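Peptidase S9 prolyl oligopeptidase catalytic domain-containing protein (Pyrococcus horikoshii, PDB 4HXF) probably acts as a serine peptidase of the prolyl oligopeptidase family, an acylaminoacyl peptidase that assembles into a self-compartmentalizing hexamer. Local coordinates at residues G485-G490 with L538-S543. Sequence-based numbering, arbitrary orientation.
Sequences GISENG and LLLIHS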
loop_
_atom_site.group_PDB
_atom_site.type_symbol
_atom_site.label_atom_id
_atom_site.label_comp_id
_atom_site.label_asym_id
_atom_site.label_seq_id
_atom_site.Cartn_x
_atom_site.Cartn_y
_atom_site.Cartn_z
ATOM N N GLY A 485 -28.486 -35.312 19.470
ATOM C CA GLY A 485 -29.006 -34.591 18.351
ATOM C C GLY A 485 -28.096 -33.515 17.831
ATOM O O GLY A 485 -27.317 -32.903 18.633
ATOM N N ILE A 486 -28.133 -33.280 16.524
ATOM C CA ILE A 486 -27.493 -32.103 15.887
ATOM C C ILE A 486 -28.551 -31.421 15.099
ATOM O O ILE A 486 -29.007 -31.946 14.058
ATOM C CB ILE A 486 -26.232 -32.430 15.054
ATOM C CG1 ILE A 486 -25.176 -33.197 15.907
ATOM C CG2 ILE A 486 -25.699 -31.103 14.462
ATOM C CD1 ILE A 486 -23.856 -33.401 15.153
ATOM N N SER A 487 -28.979 -30.250 15.561
ATOM C CA SER A 487 -30.049 -29.486 14.874
ATOM C C SER A 487 -29.442 -28.252 14.240
ATOM O O SER A 487 -28.806 -27.452 14.923
ATOM C CB SER A 487 -31.061 -29.057 15.924
ATOM O OG SER A 487 -31.948 -28.026 15.471
ATOM N N GLU A 488 -29.671 -28.048 12.964
ATOM C CA GLU A 488 -28.992 -26.948 12.223
ATOM C C GLU A 488 -30.012 -26.076 11.531
ATOM O O GLU A 488 -30.951 -26.530 10.894
ATOM C CB GLU A 488 -28.050 -27.491 11.179
ATOM C CG GLU A 488 -27.238 -28.664 11.606
ATOM C CD GLU A 488 -26.111 -28.946 10.654
ATOM O OE1 GLU A 488 -25.545 -27.932 10.143
ATOM O OE2 GLU A 488 -25.861 -30.174 10.363
ATOM N N ASN A 489 -29.871 -24.760 11.737
ATOM C CA ASN A 489 -30.608 -23.780 10.983
ATOM C C ASN A 489 -32.113 -24.139 10.963
ATOM O O ASN A 489 -32.779 -24.093 9.929
ATOM C CB ASN A 489 -30.049 -23.606 9.572
ATOM C CG ASN A 489 -28.652 -23.062 9.571
ATOM O OD1 ASN A 489 -27.675 -23.837 9.864
ATOM N ND2 ASN A 489 -28.511 -21.758 9.277
ATOM N N GLY A 490 -32.603 -24.492 12.160
ATOM C CA GLY A 490 -33.908 -25.120 12.366
ATOM C C GLY A 490 -35.051 -24.192 12.716
ATOM O O GLY A 490 -34.962 -23.040 12.541
ATOM N N LEU A 538 -27.524 -32.016 22.913
ATOM C CA LEU A 538 -27.896 -31.383 21.647
ATOM C C LEU A 538 -26.849 -30.324 21.255
ATOM O O LEU A 538 -26.418 -29.521 22.034
ATOM C CB LEU A 538 -29.256 -30.709 21.807
ATOM C CG LEU A 538 -29.709 -29.853 20.616
ATOM C CD1 LEU A 538 -29.983 -30.686 19.319
ATOM C CD2 LEU A 538 -30.998 -29.096 21.075
ATOM N N LEU A 539 -26.441 -30.369 20.010
ATOM C CA LEU A 539 -25.626 -29.328 19.356
ATOM C C LEU A 539 -26.514 -28.620 18.417
ATOM O O LEU A 539 -27.139 -29.235 17.492
ATOM C CB LEU A 539 -24.441 -29.928 18.578
ATOM C CG LEU A 539 -23.624 -28.908 17.802
ATOM C CD1 LEU A 539 -22.956 -27.796 18.654
ATOM C CD2 LEU A 539 -22.606 -29.735 16.966
ATOM N N LEU A 540 -26.611 -27.321 18.621
ATOM C CA LEU A 540 -27.306 -26.399 17.710
ATOM C C LEU A 540 -26.281 -25.695 16.844
ATOM O O LEU A 540 -25.213 -25.227 17.318
ATOM C CB LEU A 540 -28.152 -25.357 18.500
ATOM C CG LEU A 540 -29.398 -25.950 19.125
ATOM C CD1 LEU A 540 -29.822 -25.087 20.376
ATOM C CD2 LEU A 540 -30.535 -26.086 18.042
ATOM N N ILE A 541 -26.519 -25.701 15.502
ATOM C CA ILE A 541 -25.657 -24.999 14.569
ATOM C C ILE A 541 -26.517 -23.983 13.892
ATOM O O ILE A 541 -27.630 -24.317 13.406
ATOM C CB ILE A 541 -25.075 -25.987 13.522
ATOM C CG1 ILE A 541 -24.132 -26.969 14.180
ATOM C CG2 ILE A 541 -24.308 -25.176 12.443
ATOM C CD1 ILE A 541 -23.545 -28.120 13.366
ATOM N N HIS A 542 -26.003 -22.761 13.754
ATOM C CA HIS A 542 -26.705 -21.702 13.054
ATOM C C HIS A 542 -25.708 -20.815 12.355
ATOM O O HIS A 542 -24.512 -20.969 12.510
ATOM C CB HIS A 542 -27.559 -20.866 13.981
ATOM C CG HIS A 542 -28.858 -20.434 13.331
ATOM N ND1 HIS A 542 -30.029 -21.188 13.448
ATOM C CD2 HIS A 542 -29.158 -19.346 12.480
ATOM C CE1 HIS A 542 -30.993 -20.560 12.743
ATOM N NE2 HIS A 542 -30.479 -19.510 12.100
ATOM N N SER A 543 -26.182 -20.024 11.370
ATOM C CA SER A 543 -25.333 -19.093 10.695
ATOM C C SER A 543 -25.976 -17.754 10.642
ATOM O O SER A 543 -27.208 -17.632 10.582
ATOM C CB SER A 543 -25.091 -19.588 9.278
ATOM O OG SER A 543 -26.284 -19.829 8.581
#
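Asn489 carries CG anti to its carbonyl carbon and beside the backbone N (chi1 -64°), and chi2 (76°) turns the amide so that ND2 faces Ser543, donating to Ser543 OG at 3.0 Å. The acceptor lies almost in the amide plane, 8° out of it. The same ND2 sits over one face of the His542 ring, 4.0 Å above its centre, while His542 ND1 packs against Asn489 CA at 3.6 Å. Ser543 OG also bonds to the carbonyls of Gly576 and Ala577, the Asn489 amide is pinned at both ends, ND2 by Asp546 and OD1 by His580, and His542 is fixed in turn by Cys549 O on NE2 and Ser554 OG on ND1. Asp546 is the likely acid of the Ser466-His578-Asp546 triad, so Asn489 appears to be a second-shell group that helps position it. Behind this polar end, strands 485-488 and 538-543 run parallel, neighbours in the central sheet of the alpha/beta-hydrolase fold, their C-terminal ends leading to the side of the sheet where the catalytic loops gather. Four backbone bonds join them: Leu539 N to Gly485 O, Ser487 N to Leu539 O, Ile541 N to Ser487 O and, just past the first strand, Asn489 N to Ile541 O at 2.8 Å. On the sheet face of Ile486 and Glu488, Ile486 CG2 meets Ile541 CD1 at 3.8 Å. The Glu488 chain runs alongside Ile541 in the same direction, with CD of the glutamate 3.8 Å from Ile541 CD1. On the other face Ser487 OG sits 3.5 Å from Leu540 CD2. Glu488 OE1 forms a salt bridge with Arg592 of helix 586-605, which covers its face, and Ser487 OG finds its polar partners, Asn473 OD1 and Gly469 O, on helix 467-478.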